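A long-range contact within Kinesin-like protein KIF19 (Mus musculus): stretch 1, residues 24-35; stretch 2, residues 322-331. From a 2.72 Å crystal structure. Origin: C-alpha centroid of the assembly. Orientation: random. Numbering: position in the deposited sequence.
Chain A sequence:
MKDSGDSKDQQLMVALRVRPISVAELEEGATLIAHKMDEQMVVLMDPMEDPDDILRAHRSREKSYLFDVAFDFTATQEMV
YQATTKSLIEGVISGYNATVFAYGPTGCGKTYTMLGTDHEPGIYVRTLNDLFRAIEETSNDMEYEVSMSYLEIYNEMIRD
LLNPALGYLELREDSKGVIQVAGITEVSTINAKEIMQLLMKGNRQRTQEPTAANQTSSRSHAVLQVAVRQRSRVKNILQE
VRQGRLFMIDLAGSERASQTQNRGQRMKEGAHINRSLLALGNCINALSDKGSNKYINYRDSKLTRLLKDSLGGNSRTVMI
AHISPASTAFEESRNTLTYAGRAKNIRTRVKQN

Stretch 1, residues 24-35: AELEEGATLIAH
Stretch 2 322-331: HISPASTAFE

Stretch 1 leaves a helix through a Schellman turn, in which Ala-30 N bonds Glu-25 O (2.9 Å) and Gly-29 N bonds Leu-26 O (2.9 Å). Gly-29 sits at phi/psi 98/26, where a CB would jam against the preceding carbonyl oxygen, so glycine suits the place. The chain then runs extended from Ala-30 to Leu-32 and, after Ile-33 (-134/-8), enters a strand at Ala-34. Stretch 2 leaves its strand at Ile-323, turns through a 3-10 segment at Ser-327 and Thr-328, and starts a helix at Phe-330. The two run antiparallel: CA atoms pair Ala-30 with Ser-327 (5.1 Å), Leu-32 with Ala-326 (5.2 Å) and Ala-34 with Pro-325 (4.6 Å).

Backbone bonds fix this register. Ser-327 N donates to Thr-31 O (2.8 Å) and Ile-33 N to Pro-325 O (3.1 Å), making a single bridge around Leu-32 and Ala-326. Proline fits because the bridge uses its carbonyl and asks for no N-H, which it lacks, while its ring is free to pack against stretch 1.

Two serines add side-chain bonds. Ser-327, chi1 p, receives Thr-31 N on OG (2.9 Å). Ser-324, chi1 t, donates from OG to Glu-25 OE2 in a very short bond (2.5 Å), while the same OG accepts from Ala-326 N (3.1 Å), so one small hydroxyl serves both the contact and its own turn. Glu-25 (m, t, chi3 -27°) is long enough to reach it from the helix. A water extends this polar group, donating to Glu-25 OE2 (3.2 Å) and lying 2.8 Å from Thr-328 OG1.

Apolar packing fills the remainder. Small side chains permit close approach: Ala-30 CB lies 4.0 Å from Ala-326 CB, and Ala-34 CB 3.9 Å from Ile-323 CD1. Leu-32 (m, t) points its CB away, yet CD2 returns to Pro-325 CB (3.6 Å). Ile-33 (p, t) extends its CD1 to the ring edge of Phe-330 (chi1 t, chi2 74°), 3.5 Å from Phe-330 CD1.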

# COMPACT_ATOMS: atom_id res chain seq x y z
N ALA A 24 -4.45 18.79 16.34
CA ALA A 24 -5.63 19.33 15.65
C ALA A 24 -6.90 18.58 16.02
O ALA A 24 -7.98 19.18 16.05
CB ALA A 24 -5.42 19.29 14.14
N GLU A 25 -6.79 17.28 16.31
CA GLU A 25 -7.96 16.53 16.77
C GLU A 25 -8.33 16.89 18.20
O GLU A 25 -9.52 16.94 18.54
CB GLU A 25 -7.69 15.02 16.62
CG GLU A 25 -7.68 14.52 15.15
CD GLU A 25 -7.07 13.12 14.94
OE1 GLU A 25 -6.20 12.69 15.75
OE2 GLU A 25 -7.48 12.44 13.96
N LEU A 26 -7.35 17.19 19.04
CA LEU A 26 -7.64 17.59 20.41
C LEU A 26 -8.27 18.98 20.46
O LEU A 26 -9.17 19.24 21.26
CB LEU A 26 -6.37 17.54 21.24
CG LEU A 26 -5.77 16.15 21.34
CD1 LEU A 26 -4.50 16.11 22.22
CD2 LEU A 26 -6.85 15.22 21.86
N GLU A 27 -7.81 19.89 19.61
CA GLU A 27 -8.40 21.21 19.59
C GLU A 27 -9.85 21.15 19.14
O GLU A 27 -10.70 21.90 19.64
CB GLU A 27 -7.58 22.11 18.68
CG GLU A 27 -6.10 21.86 18.84
CD GLU A 27 -5.26 23.12 18.81
OE1 GLU A 27 -5.26 23.82 17.78
OE2 GLU A 27 -4.59 23.38 19.83
N GLU A 28 -10.16 20.26 18.19
CA GLU A 28 -11.55 20.07 17.78
C GLU A 28 -12.38 19.44 18.89
O GLU A 28 -13.62 19.44 18.78
CB GLU A 28 -11.64 19.24 16.51
N GLY A 29 -11.74 18.91 19.93
CA GLY A 29 -12.42 18.32 21.06
C GLY A 29 -12.54 16.82 21.05
O GLY A 29 -13.47 16.29 21.67
N ALA A 30 -11.65 16.10 20.38
CA ALA A 30 -11.84 14.67 20.20
C ALA A 30 -11.35 13.89 21.41
O ALA A 30 -10.46 14.32 22.14
CB ALA A 30 -11.12 14.17 18.94
N THR A 31 -11.94 12.71 21.61
CA THR A 31 -11.43 11.79 22.61
C THR A 31 -10.89 10.53 21.92
O THR A 31 -10.91 10.40 20.69
CB THR A 31 -12.51 11.46 23.66
OG1 THR A 31 -13.65 10.87 23.03
CG2 THR A 31 -12.93 12.71 24.46
N LEU A 32 -10.37 9.61 22.73
CA LEU A 32 -9.84 8.35 22.23
C LEU A 32 -10.95 7.31 22.22
O LEU A 32 -11.60 7.08 23.24
CB LEU A 32 -8.68 7.85 23.09
CG LEU A 32 -7.29 8.42 22.84
CD1 LEU A 32 -6.25 7.65 23.67
CD2 LEU A 32 -6.96 8.41 21.36
N ILE A 33 -11.14 6.66 21.07
CA ILE A 33 -12.18 5.66 20.91
C ILE A 33 -11.63 4.43 20.21
O ILE A 33 -12.31 3.40 20.10
CB ILE A 33 -13.37 6.25 20.13
CG1 ILE A 33 -12.96 6.55 18.68
CG2 ILE A 33 -13.91 7.50 20.83
CD1 ILE A 33 -14.10 6.91 17.82
N ALA A 34 -10.40 4.51 19.72
CA ALA A 34 -9.73 3.35 19.14
C ALA A 34 -8.67 2.87 20.11
O ALA A 34 -7.89 3.67 20.64
CB ALA A 34 -9.10 3.69 17.78
N HIS A 35 -8.65 1.56 20.36
CA HIS A 35 -7.77 0.97 21.35
C HIS A 35 -7.26 -0.38 20.88
O HIS A 35 -8.04 -1.30 20.66
CB HIS A 35 -8.47 0.84 22.71
CG HIS A 35 -8.63 2.15 23.42
ND1 HIS A 35 -9.72 2.98 23.25
CD2 HIS A 35 -7.80 2.80 24.27
CE1 HIS A 35 -9.57 4.07 23.98
NE2 HIS A 35 -8.41 3.98 24.62
N HIS A 322 -4.90 1.92 7.93
CA HIS A 322 -4.55 3.00 8.85
C HIS A 322 -5.80 3.71 9.34
O HIS A 322 -6.70 4.00 8.55
CB HIS A 322 -3.63 4.01 8.16
CG HIS A 322 -2.33 3.43 7.72
ND1 HIS A 322 -2.19 2.71 6.55
CD2 HIS A 322 -1.11 3.43 8.30
CE1 HIS A 322 -0.94 2.31 6.42
NE2 HIS A 322 -0.26 2.73 7.48
N ILE A 323 -5.86 4.01 10.64
CA ILE A 323 -6.94 4.82 11.20
C ILE A 323 -6.39 5.85 12.17
O ILE A 323 -5.28 5.71 12.71
CB ILE A 323 -8.04 4.02 11.95
CG1 ILE A 323 -7.50 3.44 13.25
CG2 ILE A 323 -8.68 2.94 11.05
CD1 ILE A 323 -8.52 2.67 14.05
N SER A 324 -7.18 6.89 12.38
CA SER A 324 -7.03 7.79 13.51
C SER A 324 -7.69 7.18 14.75
O SER A 324 -8.70 6.46 14.64
CB SER A 324 -7.67 9.13 13.20
OG SER A 324 -7.65 9.98 14.33
N PRO A 325 -7.14 7.41 15.94
CA PRO A 325 -7.82 6.99 17.17
C PRO A 325 -8.84 8.00 17.66
O PRO A 325 -9.46 7.77 18.70
CB PRO A 325 -6.67 6.84 18.17
CG PRO A 325 -5.63 7.85 17.70
CD PRO A 325 -5.84 8.06 16.21
N ALA A 326 -9.03 9.08 16.90
CA ALA A 326 -9.84 10.21 17.33
C ALA A 326 -11.33 9.95 17.16
O ALA A 326 -11.79 9.43 16.13
CB ALA A 326 -9.44 11.44 16.53
N SER A 327 -12.10 10.38 18.18
CA SER A 327 -13.55 10.37 18.09
C SER A 327 -14.06 11.16 16.89
O SER A 327 -15.02 10.74 16.23
CB SER A 327 -14.17 10.91 19.38
OG SER A 327 -13.97 12.32 19.52
N THR A 328 -13.43 12.30 16.56
CA THR A 328 -13.93 13.03 15.39
C THR A 328 -13.76 12.25 14.08
O THR A 328 -14.20 12.74 13.04
CB THR A 328 -13.26 14.40 15.25
OG1 THR A 328 -11.85 14.24 15.16
CG2 THR A 328 -13.57 15.25 16.43
N ALA A 329 -13.12 11.08 14.10
CA ALA A 329 -12.89 10.25 12.93
C ALA A 329 -13.71 8.97 12.95
O ALA A 329 -13.47 8.08 12.13
CB ALA A 329 -11.40 9.90 12.81
N PHE A 330 -14.68 8.87 13.87
CA PHE A 330 -15.31 7.58 14.16
C PHE A 330 -15.89 6.91 12.91
O PHE A 330 -15.83 5.69 12.77
CB PHE A 330 -16.39 7.78 15.22
CG PHE A 330 -17.28 6.59 15.41
CD1 PHE A 330 -16.82 5.46 16.07
CD2 PHE A 330 -18.58 6.60 14.94
CE1 PHE A 330 -17.64 4.36 16.26
CE2 PHE A 330 -19.42 5.50 15.12
CZ PHE A 330 -18.95 4.38 15.78
N GLU A 331 -16.46 7.70 11.99
CA GLU A 331 -17.16 7.12 10.85
C GLU A 331 -16.18 6.54 9.83
O GLU A 331 -16.36 5.41 9.37
CB GLU A 331 -18.09 8.15 10.20
O HOH W 1 -10.40 13.34 12.99